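Local coordinates for protein ribulose-bisphosphate carboxylase (Alicyclobacillus acidocaldarius subsp. acidocaldarius, PDB 4NAS) that belongs to the RuBisCO large-chain family, pairing an N-terminal domain with a TIM-barrel domain that carries a carboxylated lysine and binds calcium, at residues A12-Y17 and D79-V84; R18-K23 and D105-L110; E118-F123 and E326-P331; G125-V130 and P258-P263. All blocks are in the same frame, centred on the assembly; numbering follows the deposited sequence. Where two conformers were deposited one is given.

Interaction 1: residues A12-Y17 and D79-V84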
loop_
_atom_site.group_PDB
_atom_site.type_symbol
_atom_site.label_atom_id
_atom_site.label_comp_id
_atom_site.label_asym_id
_atom_site.label_seq_id
_atom_site.Cartn_x
_atom_site.Cartn_y
_atom_site.Cartn_z
ATOM N N ALA B 12 23.248 8.594 0.422
ATOM C CA ALA B 12 22.336 7.671 1.088
ATOM C C ALA B 12 20.988 8.300 1.413
ATOM O O ALA B 12 20.879 9.505 1.567
ATOM C CB ALA B 12 22.973 7.142 2.369
ATOM N N VAL B 13 19.960 7.476 1.503
ATOM C CA VAL B 13 18.664 7.912 2.011
ATOM C C VAL B 13 18.740 7.911 3.524
ATOM O O VAL B 13 19.082 6.889 4.116
ATOM C CB VAL B 13 17.552 6.925 1.587
ATOM C CG1 VAL B 13 16.234 7.234 2.312
ATOM C CG2 VAL B 13 17.374 6.958 0.084
ATOM N N VAL B 14 18.441 9.038 4.157
ATOM C CA VAL B 14 18.435 9.066 5.616
ATOM C C VAL B 14 16.993 9.110 6.118
ATOM O O VAL B 14 16.254 10.087 5.887
ATOM C CB VAL B 14 19.239 10.251 6.185
ATOM C CG1 VAL B 14 19.259 10.186 7.694
ATOM C CG2 VAL B 14 20.676 10.227 5.631
ATOM N N ALA B 15 16.598 8.036 6.787
ATOM C CA ALA B 15 15.268 7.924 7.359
ATOM C C ALA B 15 15.295 8.190 8.863
ATOM O O ALA B 15 16.194 7.740 9.566
ATOM C CB ALA B 15 14.693 6.546 7.079
ATOM N N THR B 16 14.299 8.934 9.331
ATOM C CA THR B 16 14.097 9.207 10.741
ATOM C C THR B 16 12.875 8.451 11.195
ATOM O O THR B 16 11.800 8.611 10.596
ATOM C CB THR B 16 13.830 10.697 10.977
ATOM O OG1 THR B 16 14.948 11.463 10.529
ATOM C CG2 THR B 16 13.582 10.981 12.463
ATOM N N TYR B 17 13.045 7.626 12.233
ATOM C CA TYR B 17 11.953 6.857 12.834
ATOM C C TYR B 17 11.655 7.364 14.233
ATOM O O TYR B 17 12.563 7.761 14.953
ATOM C CB TYR B 17 12.314 5.363 12.928
ATOM C CG TYR B 17 12.761 4.795 11.614
ATOM C CD1 TYR B 17 11.827 4.284 10.698
ATOM C CD2 TYR B 17 14.101 4.793 11.264
ATOM C CE1 TYR B 17 12.236 3.784 9.486
ATOM C CE2 TYR B 17 14.523 4.285 10.051
ATOM C CZ TYR B 17 13.597 3.785 9.169
ATOM O OH TYR B 17 14.011 3.273 7.963
ATOM N N ASP B 79 18.003 8.002 13.380
ATOM C CA ASP B 79 18.242 8.277 11.961
ATOM C C ASP B 79 19.136 7.173 11.396
ATOM O O ASP B 79 20.193 6.893 11.964
ATOM C CB ASP B 79 18.959 9.628 11.765
ATOM C CG ASP B 79 18.155 10.826 12.272
ATOM O OD1 ASP B 79 16.911 10.788 12.283
ATOM O OD2 ASP B 79 18.796 11.833 12.644
ATOM N N ILE B 80 18.719 6.543 10.296
ATOM C CA ILE B 80 19.528 5.502 9.643
ATOM C C ILE B 80 19.844 5.901 8.189
ATOM O O ILE B 80 18.949 6.354 7.457
ATOM C CB ILE B 80 18.807 4.129 9.637
ATOM C CG1 ILE B 80 18.422 3.690 11.056
ATOM C CG2 ILE B 80 19.668 3.062 8.968
ATOM C CD1 ILE B 80 19.621 3.517 12.005
ATOM N N ALA B 81 21.108 5.766 7.781
ATOM C CA ALA B 81 21.512 6.040 6.399
ATOM C C ALA B 81 21.612 4.750 5.572
ATOM O O ALA B 81 22.364 3.840 5.926
ATOM C CB ALA B 81 22.831 6.792 6.365
ATOM N N TYR B 82 20.845 4.687 4.486
ATOM C CA TYR B 82 20.830 3.541 3.566
ATOM C C TYR B 82 21.467 3.928 2.240
ATOM O O TYR B 82 20.903 4.732 1.494
ATOM C CB TYR B 82 19.391 3.088 3.274
ATOM C CG TYR B 82 18.619 2.666 4.499
ATOM C CD1 TYR B 82 17.946 3.615 5.273
ATOM C CD2 TYR B 82 18.551 1.332 4.888
ATOM C CE1 TYR B 82 17.245 3.249 6.390
ATOM C CE2 TYR B 82 17.821 0.960 6.017
ATOM C CZ TYR B 82 17.176 1.933 6.760
ATOM O OH TYR B 82 16.455 1.622 7.884
ATOM N N PRO B 83 22.631 3.345 1.934
ATOM C CA PRO B 83 23.381 3.706 0.725
ATOM C C PRO B 83 22.498 3.552 -0.498
ATOM O O PRO B 83 21.789 2.555 -0.606
ATOM C CB PRO B 83 24.505 2.658 0.688
ATOM C CG PRO B 83 24.700 2.263 2.110
ATOM C CD PRO B 83 23.320 2.324 2.744
ATOM N N VAL B 84 22.529 4.523 -1.402
ATOM C CA VAL B 84 21.616 4.524 -2.547
ATOM C C VAL B 84 21.943 3.401 -3.533
ATOM O O VAL B 84 21.095 2.969 -4.318
ATOM C CB VAL B 84 21.659 5.901 -3.256
ATOM C CG1 VAL B 84 20.882 5.895 -4.579
ATOM C CG2 VAL B 84 21.113 6.953 -2.323
#
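Thr16 and Asp79 meet through matching first torsions: OG1 of Thr16 (chi1 -60°) and CG of Asp79 (chi1 -62°) each stand anti to their own carbonyl carbon, and the two side chains lie side by side, pointing the same way. Thr16 OG1 donates to Asp79 OD1 over 2.7 Å, reaching the carboxylate from above its plane. The second oxygen, Asp79 OD2, forms a salt bridge with Arg64 of strand 59-68. On this face of the sheet Ala81 CB touches both Ala12 CB and Val14 CG2.

Strands 12-17 and 79-83 run antiparallel, joined by backbone bonds in the Val13-Tyr82 and Ala15-Ile80 pairs; the straightest is Tyr82 N to Val13 O (2.8 Å, 173°). The opposite face carries Tyr17 and Tyr82, which reach toward each other tip to tip, their OH atoms 3.0 Å apart. Tyr17 OH is hydrogen-bonded to Val98 O in helix 91-99, the helix that covers this face. Ile80 CG1 touches the edge of the Tyr17 ring at CE2 (4.1 Å).

This pairing of two inner strands of the sheet thus has two chemistries: a carboxylate shared by hydroxyl and arginine, which would probably stabilise its charge, and a pair of tyrosines under helix 91-99.

Interaction 2: residues R18-K23 and D105-L110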
loop_
_atom_site.group_PDB
_atom_site.type_symbol
_atom_site.label_atom_id
_atom_site.label_comp_id
_atom_site.label_asym_id
_atom_site.label_seq_id
_atom_site.Cartn_x
_atom_site.Cartn_y
_atom_site.Cartn_z
ATOM N N ARG B 18 10.375 7.370 14.589
ATOM C CA ARG B 18 9.939 7.589 15.965
ATOM C C ARG B 18 9.521 6.229 16.505
ATOM O O ARG B 18 8.681 5.550 15.899
ATOM C CB ARG B 18 8.706 8.512 16.002
ATOM C CG ARG B 18 8.150 8.735 17.428
ATOM C CD ARG B 18 6.654 9.079 17.416
ATOM N NE ARG B 18 6.130 9.375 18.753
ATOM C CZ ARG B 18 5.594 8.476 19.581
ATOM N NH1 ARG B 18 5.508 7.199 19.234
ATOM N NH2 ARG B 18 5.143 8.856 20.767
ATOM N N LEU B 19 10.067 5.832 17.646
ATOM C CA LEU B 19 9.765 4.507 18.196
ATOM C C LEU B 19 9.809 4.494 19.720
ATOM O O LEU B 19 10.426 5.370 20.344
ATOM C CB LEU B 19 10.729 3.460 17.637
ATOM C CG LEU B 19 12.239 3.725 17.771
ATOM C CD1 LEU B 19 12.802 3.257 19.100
ATOM C CD2 LEU B 19 13.018 3.091 16.630
ATOM N N ARG B 20 9.153 3.494 20.307
ATOM C CA ARG B 20 9.183 3.289 21.754
ATOM C C ARG B 20 10.005 2.041 22.074
ATOM O O ARG B 20 9.862 1.015 21.413
ATOM C CB ARG B 20 7.760 3.146 22.299
ATOM C CG ARG B 20 7.686 2.839 23.777
ATOM C CD ARG B 20 6.251 2.842 24.269
ATOM N NE ARG B 20 6.179 2.540 25.698
ATOM C CZ ARG B 20 5.362 3.144 26.560
ATOM N NH1 ARG B 20 4.544 4.102 26.147
ATOM N NH2 ARG B 20 5.375 2.799 27.844
ATOM N N ASP B 21 10.873 2.123 23.078
ATOM C CA ASP B 21 11.679 0.971 23.469
ATOM C C ASP B 21 12.358 1.258 24.794
ATOM O O ASP B 21 12.047 2.254 25.447
ATOM C CB ASP B 21 12.730 0.657 22.405
ATOM C CG ASP B 21 13.057 -0.827 22.321
ATOM O OD1 ASP B 21 13.119 -1.495 23.374
ATOM O OD2 ASP B 21 13.257 -1.327 21.189
ATOM N N ARG B 22 13.276 0.385 25.198
ATOM C CA ARG B 22 14.055 0.617 26.409
ATOM C C ARG B 22 15.374 1.299 26.057
ATOM O O ARG B 22 15.954 1.046 24.996
ATOM C CB ARG B 22 14.300 -0.686 27.170
ATOM C CG ARG B 22 13.025 -1.403 27.555
ATOM C CD ARG B 22 13.229 -2.334 28.742
ATOM N NE ARG B 22 13.544 -1.614 29.976
ATOM C CZ ARG B 22 12.662 -0.910 30.680
ATOM N NH1 ARG B 22 13.040 -0.294 31.791
ATOM N NH2 ARG B 22 11.403 -0.810 30.267
ATOM N N LYS B 23 15.837 2.167 26.952
ATOM C CA LYS B 23 16.993 3.017 26.683
ATOM C C LYS B 23 18.268 2.264 26.298
ATOM O O LYS B 23 18.972 2.663 25.365
ATOM C CB LYS B 23 17.276 3.919 27.882
ATOM C CG LYS B 23 16.739 5.329 27.741
ATOM C CD LYS B 23 17.245 6.190 28.892
ATOM C CE LYS B 23 18.765 6.155 28.972
ATOM N NZ LYS B 23 19.276 6.817 30.206
ATOM N N ASP B 105 7.926 -3.883 13.432
ATOM C CA ASP B 105 8.705 -4.040 14.661
ATOM C C ASP B 105 8.109 -3.263 15.821
ATOM O O ASP B 105 8.796 -2.454 16.440
ATOM C CB ASP B 105 10.176 -3.638 14.453
ATOM C CG ASP B 105 10.932 -4.618 13.555
ATOM O OD1 ASP B 105 10.379 -5.702 13.260
ATOM O OD2 ASP B 105 12.074 -4.305 13.145
ATOM N N GLY B 106 6.837 -3.523 16.101
ATOM C CA GLY B 106 6.110 -2.876 17.181
ATOM C C GLY B 106 5.793 -1.406 16.975
ATOM O O GLY B 106 5.450 -0.955 15.877
ATOM N N GLU B 107 5.903 -0.628 18.047
ATOM C CA GLU B 107 5.594 0.801 17.950
ATOM C C GLU B 107 6.714 1.589 17.286
ATOM O O GLU B 107 7.672 1.977 17.936
ATOM C CB GLU B 107 5.298 1.379 19.331
ATOM C CG GLU B 107 4.899 2.844 19.285
ATOM C CD GLU B 107 4.373 3.339 20.610
ATOM O OE1 GLU B 107 4.039 2.486 21.463
ATOM O OE2 GLU B 107 4.308 4.580 20.786
ATOM N N ILE B 108 6.591 1.827 15.982
ATOM C CA ILE B 108 7.621 2.545 15.236
ATOM C C ILE B 108 6.930 3.219 14.054
ATOM O O ILE B 108 5.982 2.664 13.520
ATOM C CB ILE B 108 8.718 1.583 14.706
ATOM C CG1 ILE B 108 9.830 2.360 14.018
ATOM C CG2 ILE B 108 8.132 0.477 13.756
ATOM C CD1 ILE B 108 11.102 1.524 13.846
ATOM N N ARG B 109 7.396 4.399 13.670
ATOM C CA ARG B 109 6.752 5.175 12.610
ATOM C C ARG B 109 7.785 5.929 11.803
ATOM O O ARG B 109 8.670 6.592 12.371
ATOM C CB ARG B 109 5.751 6.151 13.252
ATOM C CG ARG B 109 4.981 7.059 12.318
ATOM C CD ARG B 109 4.051 7.976 13.149
ATOM N NE ARG B 109 2.836 8.344 12.426
ATOM C CZ ARG B 109 2.607 9.534 11.897
ATOM N NH1 ARG B 109 3.507 10.502 12.001
ATOM N NH2 ARG B 109 1.470 9.755 11.257
ATOM N N LEU B 110 7.673 5.856 10.480
ATOM C CA LEU B 110 8.574 6.599 9.595
ATOM C C LEU B 110 8.148 8.067 9.466
ATOM O O LEU B 110 7.041 8.371 8.972
ATOM C CB LEU B 110 8.627 5.915 8.220
ATOM C CG LEU B 110 9.469 6.601 7.138
ATOM C CD1 LEU B 110 10.952 6.623 7.519
ATOM C CD2 LEU B 110 9.264 5.833 5.831
HETATM O O HOH W 1 9.318 -0.302 18.680
#
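Arg18 and Arg109 form an antiparallel hydrogen-bonded pair, Arg18 N donating to Arg109 O at 2.9 Å and Arg109 N to Arg18 O at 2.8 Å, while Leu19 and Ile108 make the adjoining non-hydrogen-bonded pair. Beyond them Arg20 N donates to Glu107 O (3.2 Å), so the backbone pairing extends into the loop that leads to strand 108-114.

Glu107 and Arg18 carry much of the side-chain contact. The extended chain of Glu107, with CG anti to the backbone N (chi1 -177°), crosses Arg18 and offers OE2 to Arg18 NH1 at 3.3 Å. This salt bridge uses the anti lone pair of OE2, and the N-H points at it fairly straight (163°); guanidinium and carboxylate are nearly coplanar. The other oxygen, OE1, lies against the aliphatic part of Arg20, 3.6 Å from CD, while the guanidinium of Arg20 continues past it to salt bridges with Asp73 and Asp71. On the other face Leu19 and Ile108 lie side by side and touch through CD2 and CD1 (3.7 Å). There Ile108 also packs on Phe99 of helix 91-99.

A water lies within hydrogen-bonding distance of Arg20 O and Glu107 O, linking strand 18-22 to the loop before strand 108-114. Arg109 turns its guanidinium away to Glu111 and to the carbonyls of Tyr275 and Tyr280.

The sheet therefore has a polar face, on which one carboxylate is paired with Arg18 and lies against the aliphatic part of Arg20, and an apolar face turned to the helix. At 3.3 Å the Arg18 NH1 to Glu107 OE2 salt bridge is long, and the backbone bonds probably do more to hold the strands together.

Interaction 3: residues E118-F123 and E326-P331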
loop_
_atom_site.group_PDB
_atom_site.type_symbol
_atom_site.label_atom_id
_atom_site.label_comp_id
_atom_site.label_asym_id
_atom_site.label_seq_id
_atom_site.Cartn_x
_atom_site.Cartn_y
_atom_site.Cartn_z
ATOM N N GLU B 118 20.671 12.017 -6.628
ATOM C CA GLU B 118 20.807 10.920 -7.587
ATOM C C GLU B 118 19.563 10.021 -7.595
ATOM O O GLU B 118 19.098 9.586 -8.655
ATOM C CB GLU B 118 22.054 10.086 -7.286
ATOM C CG GLU B 118 23.350 10.725 -7.735
ATOM C CD GLU B 118 24.566 10.152 -7.025
ATOM O OE1 GLU B 118 25.681 10.258 -7.586
ATOM O OE2 GLU B 118 24.405 9.607 -5.905
ATOM N N LEU B 119 19.007 9.780 -6.416
ATOM C CA LEU B 119 17.813 8.942 -6.291
ATOM C C LEU B 119 16.508 9.658 -6.705
ATOM O O LEU B 119 15.665 9.071 -7.387
ATOM C CB LEU B 119 17.686 8.378 -4.873
ATOM C CG LEU B 119 16.436 7.502 -4.663
ATOM C CD1 LEU B 119 16.475 6.222 -5.511
ATOM C CD2 LEU B 119 16.227 7.170 -3.187
ATOM N N VAL B 120 16.334 10.899 -6.259
ATOM C CA VAL B 120 15.199 11.713 -6.678
ATOM C C VAL B 120 15.101 11.729 -8.201
ATOM O O VAL B 120 14.038 11.535 -8.754
ATOM C CB VAL B 120 15.314 13.159 -6.135
ATOM C CG1 VAL B 120 14.179 14.049 -6.673
ATOM C CG2 VAL B 120 15.308 13.154 -4.616
ATOM N N ARG B 121 16.230 11.885 -8.888
ATOM C CA ARG B 121 16.184 11.959 -10.358
ATOM C C ARG B 121 15.853 10.660 -11.105
ATOM O O ARG B 121 15.620 10.684 -12.304
ATOM C CB ARG B 121 17.446 12.617 -10.927
ATOM C CG ARG B 121 17.536 14.097 -10.599
ATOM C CD ARG B 121 18.870 14.680 -11.066
ATOM N NE ARG B 121 18.989 16.101 -10.751
ATOM C CZ ARG B 121 18.803 17.084 -11.630
ATOM N NH1 ARG B 121 18.952 18.350 -11.257
ATOM N NH2 ARG B 121 18.479 16.805 -12.886
ATOM N N GLN B 122 15.813 9.528 -10.412
ATOM C CA GLN B 122 15.410 8.289 -11.063
ATOM C C GLN B 122 13.881 8.136 -11.084
ATOM O O GLN B 122 13.345 7.213 -11.700
ATOM C CB GLN B 122 16.035 7.095 -10.343
ATOM C CG GLN B 122 17.548 7.000 -10.470
ATOM C CD GLN B 122 18.054 5.741 -9.803
ATOM O OE1 GLN B 122 17.812 4.637 -10.295
ATOM N NE2 GLN B 122 18.713 5.890 -8.657
ATOM N N PHE B 123 13.182 9.027 -10.395
ATOM C CA PHE B 123 11.721 8.981 -10.388
ATOM C C PHE B 123 11.198 10.008 -11.408
ATOM O O PHE B 123 11.889 10.998 -11.684
ATOM C CB PHE B 123 11.206 9.289 -8.992
ATOM C CG PHE B 123 11.462 8.202 -7.991
ATOM C CD1 PHE B 123 10.784 6.990 -8.069
ATOM C CD2 PHE B 123 12.376 8.391 -6.962
ATOM C CE1 PHE B 123 11.017 5.986 -7.127
ATOM C CE2 PHE B 123 12.615 7.397 -6.014
ATOM C CZ PHE B 123 11.929 6.194 -6.098
ATOM N N GLU B 326 11.781 23.712 -4.275
ATOM C CA GLU B 326 12.603 23.801 -5.461
ATOM C C GLU B 326 13.422 22.541 -5.606
ATOM O O GLU B 326 14.083 22.093 -4.664
ATOM C CB GLU B 326 13.516 25.024 -5.362
ATOM C CG GLU B 326 12.750 26.304 -5.067
ATOM C CD GLU B 326 11.888 26.746 -6.238
ATOM O OE1 GLU B 326 12.443 26.922 -7.348
ATOM O OE2 GLU B 326 10.660 26.913 -6.050
ATOM N N GLY B 327 13.380 21.961 -6.794
ATOM C CA GLY B 327 14.103 20.730 -7.039
ATOM C C GLY B 327 14.169 20.440 -8.518
ATOM O O GLY B 327 13.970 21.325 -9.332
ATOM N N PRO B 328 14.429 19.183 -8.866
ATOM C CA PRO B 328 14.531 18.706 -10.246
ATOM C C PRO B 328 13.179 18.398 -10.861
ATOM O O PRO B 328 13.085 18.295 -12.073
ATOM C CB PRO B 328 15.310 17.391 -10.101
ATOM C CG PRO B 328 15.775 17.342 -8.688
ATOM C CD PRO B 328 14.826 18.145 -7.900
ATOM N N HIS B 329 12.156 18.203 -10.038
ATOM C CA HIS B 329 10.821 17.925 -10.573
ATOM C C HIS B 329 9.966 19.190 -10.508
ATOM O O HIS B 329 10.244 20.088 -9.711
ATOM C CB HIS B 329 10.163 16.772 -9.813
ATOM C CG HIS B 329 10.984 15.524 -9.800
ATOM N ND1 HIS B 329 11.568 15.008 -10.939
ATOM C CD2 HIS B 329 11.353 14.702 -8.787
ATOM C CE1 HIS B 329 12.252 13.920 -10.630
ATOM N NE2 HIS B 329 12.146 13.716 -9.329
ATOM N N LYS B 330 8.948 19.251 -11.360
ATOM C CA LYS B 330 7.947 20.310 -11.333
ATOM C C LYS B 330 7.155 20.290 -10.021
ATOM O O LYS B 330 6.948 19.227 -9.421
ATOM C CB LYS B 330 6.954 20.141 -12.505
ATOM C CG LYS B 330 7.564 20.225 -13.923
ATOM C CD LYS B 330 6.496 19.862 -14.945
ATOM C CE LYS B 330 6.836 20.323 -16.350
ATOM N NZ LYS B 330 7.976 19.570 -16.878
ATOM N N PRO B 331 6.683 21.468 -9.585
ATOM C CA PRO B 331 5.824 21.595 -8.398
ATOM C C PRO B 331 4.396 21.129 -8.675
ATOM O O PRO B 331 3.936 21.097 -9.822
ATOM C CB PRO B 331 5.853 23.101 -8.116
ATOM C CG PRO B 331 6.031 23.697 -9.454
ATOM C CD PRO B 331 6.962 22.786 -10.194
#
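His329 presses the edge of its imidazole against Val120, and this is the tight part of the contact. NE2 donates to Val120 O at 2.9 Å; the oxygen lies in the ring plane, but the nitrogen stands well above the plane of the carbonyl, 58° out of it. Phe123 N reaches the same oxygen from the opposite face, closing the type I turn from Val120 to Phe123, so one carbonyl is held by two donors. Val120 CG1, anti to the backbone N (chi1 175°), packs 3.4 Å from His329 NE2, and CE1 of the same ring lies 3.1 Å from Phe123 O. The side chain of His329 is about 5 Å from a bound calcium ion.

The looser side lies toward solvent, where Arg121 and Pro328 are both exposed. The extended arginine chain crosses the proline obliquely, and Pro328 CB sits over the centre of one guanidinium face, 3.8 Å from Arg121 CZ. This is van der Waals contact; the charge of Arg121 is met by Asp117, which bonds its NE.

The contact joins the turn after helix 117-120 to the loop between helix 313-324 and strand 333-337 of the barrel. Helix 284-295 touches both segments: Leu294 touches Val120 and His329, while Arg293 bonds the carbonyls of His329 and Lys330.

Interaction 4: residues G125-V130 and P258-P263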
loop_
_atom_site.group_PDB
_atom_site.type_symbol
_atom_site.label_atom_id
_atom_site.label_comp_id
_atom_site.label_asym_id
_atom_site.label_seq_id
_atom_site.Cartn_x
_atom_site.Cartn_y
_atom_site.Cartn_z
ATOM N N GLY B 125 8.545 12.292 -11.543
ATOM C CA GLY B 125 8.028 13.631 -11.270
ATOM C C GLY B 125 6.840 13.954 -12.176
ATOM O O GLY B 125 6.515 13.189 -13.091
ATOM N N PRO B 126 6.176 15.088 -11.922
ATOM C CA PRO B 126 4.952 15.425 -12.662
ATOM C C PRO B 126 5.271 15.691 -14.138
ATOM O O PRO B 126 6.336 16.242 -14.435
ATOM C CB PRO B 126 4.471 16.700 -11.964
ATOM C CG PRO B 126 5.053 16.591 -10.557
ATOM C CD PRO B 126 6.422 16.025 -10.809
ATOM N N LYS B 127 4.403 15.233 -15.031
ATOM C CA LYS B 127 4.558 15.498 -16.453
ATOM C C LYS B 127 4.202 16.962 -16.713
ATOM O O LYS B 127 4.838 17.630 -17.533
ATOM C CB LYS B 127 3.675 14.548 -17.277
ATOM C CG LYS B 127 3.946 14.590 -18.794
ATOM C CD LYS B 127 3.112 13.597 -19.599
ATOM C CE LYS B 127 3.616 12.146 -19.487
ATOM N NZ LYS B 127 2.733 11.204 -18.681
ATOM N N PHE B 128 3.193 17.471 -15.998
ATOM C CA PHE B 128 2.728 18.835 -16.244
ATOM C C PHE B 128 3.098 19.847 -15.163
ATOM O O PHE B 128 3.557 20.958 -15.476
ATOM C CB PHE B 128 1.214 18.838 -16.483
ATOM C CG PHE B 128 0.815 18.140 -17.747
ATOM C CD1 PHE B 128 0.805 18.819 -18.956
ATOM C CD2 PHE B 128 0.479 16.802 -17.736
ATOM C CE1 PHE B 128 0.446 18.176 -20.124
ATOM C CE2 PHE B 128 0.130 16.154 -18.904
ATOM C CZ PHE B 128 0.101 16.842 -20.096
ATOM N N GLY B 129 2.878 19.475 -13.906
ATOM C CA GLY B 129 3.048 20.399 -12.794
ATOM C C GLY B 129 2.075 21.570 -12.806
ATOM O O GLY B 129 1.136 21.587 -13.598
ATOM N N VAL B 130 2.318 22.558 -11.943
ATOM C CA VAL B 130 1.474 23.743 -11.834
ATOM C C VAL B 130 1.328 24.431 -13.197
ATOM O O VAL B 130 0.225 24.582 -13.711
ATOM C CB VAL B 130 2.038 24.740 -10.763
ATOM C CG1 VAL B 130 1.311 26.049 -10.813
ATOM C CG2 VAL B 130 1.953 24.150 -9.370
ATOM N N PRO B 258 5.075 9.197 -22.263
ATOM C CA PRO B 258 4.754 10.376 -23.078
ATOM C C PRO B 258 3.357 10.293 -23.683
ATOM O O PRO B 258 2.669 11.315 -23.800
ATOM C CB PRO B 258 5.803 10.318 -24.188
ATOM C CG PRO B 258 6.956 9.607 -23.565
ATOM C CD PRO B 258 6.320 8.551 -22.711
ATOM N N ASP B 259 2.932 9.083 -24.039
ATOM C CA ASP B 259 1.603 8.879 -24.622
ATOM C C ASP B 259 0.453 9.052 -23.627
ATOM O O ASP B 259 -0.697 9.233 -24.042
ATOM C CB ASP B 259 1.503 7.517 -25.316
ATOM C CG ASP B 259 2.347 7.442 -26.581
ATOM O OD1 ASP B 259 2.635 8.501 -27.180
ATOM O OD2 ASP B 259 2.721 6.315 -26.974
ATOM N N VAL B 260 0.744 8.979 -22.329
ATOM C CA VAL B 260 -0.242 9.351 -21.312
ATOM C C VAL B 260 -0.169 10.865 -21.164
ATOM O O VAL B 260 0.421 11.415 -20.223
ATOM C CB VAL B 260 -0.048 8.611 -19.965
ATOM C CG1 VAL B 260 -1.150 8.981 -18.987
ATOM C CG2 VAL B 260 -0.069 7.114 -20.197
ATOM N N ASP B 261 -0.786 11.534 -22.128
ATOM C CA ASP B 261 -0.575 12.950 -22.316
ATOM C C ASP B 261 -1.680 13.744 -21.641
ATOM O O ASP B 261 -2.404 14.502 -22.279
ATOM C CB ASP B 261 -0.510 13.256 -23.808
ATOM C CG ASP B 261 0.018 14.628 -24.079
ATOM O OD1 ASP B 261 1.016 15.004 -23.423
ATOM O OD2 ASP B 261 -0.577 15.330 -24.920
ATOM N N VAL B 262 -1.802 13.558 -20.339
ATOM C CA VAL B 262 -2.889 14.138 -19.586
ATOM C C VAL B 262 -2.439 14.278 -18.118
ATOM O O VAL B 262 -1.686 13.439 -17.620
ATOM C CB VAL B 262 -4.094 13.196 -19.684
ATOM C CG1 VAL B 262 -3.668 11.782 -19.340
ATOM C CG2 VAL B 262 -5.215 13.640 -18.785
ATOM N N PRO B 263 -2.863 15.356 -17.425
ATOM C CA PRO B 263 -2.439 15.478 -16.018
ATOM C C PRO B 263 -2.979 14.364 -15.128
ATOM O O PRO B 263 -4.057 13.815 -15.393
ATOM C CB PRO B 263 -3.034 16.824 -15.590
ATOM C CG PRO B 263 -3.139 17.614 -16.859
ATOM C CD PRO B 263 -3.460 16.610 -17.936
HETATM O O HOH W 2 1.010 12.327 -16.940
#
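The loop that enters the TIM-barrel strand 264-267 receives Lys127 and Phe128, which come from the segment leading into helix 129-137. Lys127 reaches Val260, the centre of an inverse gamma turn. Its chain starts with CG anti to the backbone N and bends in its outer half, at chi3 (-76°) and chi4, before NZ donates to Val260 O at 2.8 Å, somewhat tilted from the carbonyl plane. The last methylenes follow the same oxygen, CE lying 3.4 Å from Val260 O. A water accepts from Lys127 NZ at 2.7 Å and lies within hydrogen-bonding distance of Val262 O, adding a second, indirect link between the two segments. The ammonium also donates to Asp257 O, so it is held largely by carbonyl oxygens, and the carboxylate of Asp261 is not in contact with it.

Phe128 fills the other half of the contact. With CG anti to the carbonyl carbon (chi1 -67°), its ring slides beneath Pro263 and turns one face to the pyrrolidine. Pro263 CD makes a CH-pi contact 4.1 Å from the ring centroid, and CG lies over the rim. Beside the proline, CE2 of Phe128 comes within 3.3 Å of Val262 C, while CZ approaches Asp261 C at the ring edge.

Arg136 of helix 129-137 touches Phe128, Val262 and Pro263, and bonds Asp261 O. Asp298, just before strand 299-303, accepts from the backbone N of Phe128 and Gly129, while Val260 and Val262 pack on helix 221-233 and strand 238-242.

In the fold
From the N terminus, strand 12-22 serves two contacts in turn. Interaction 1 closes the loop to strand 73-83, and interaction 2 brings in strand 108-114 on the other side; their segments alternate, so the loops cross, and they touch where Leu110 packs on Ala15 and Tyr17. Interaction 3 opens afterwards and spans about 200 residues, tying the turn after helix 117-120 to a barrel loop. Leu119 there packs on Val84 of interaction 1 and, in the conformer modelled, on Val13, which connects the sheet of the N-terminal domain to this junction. Interaction 4 is nested inside that loop and meets interaction 3 where Pro331 O lies 3.0 Å from Val130 N, probably hydrogen-bonded.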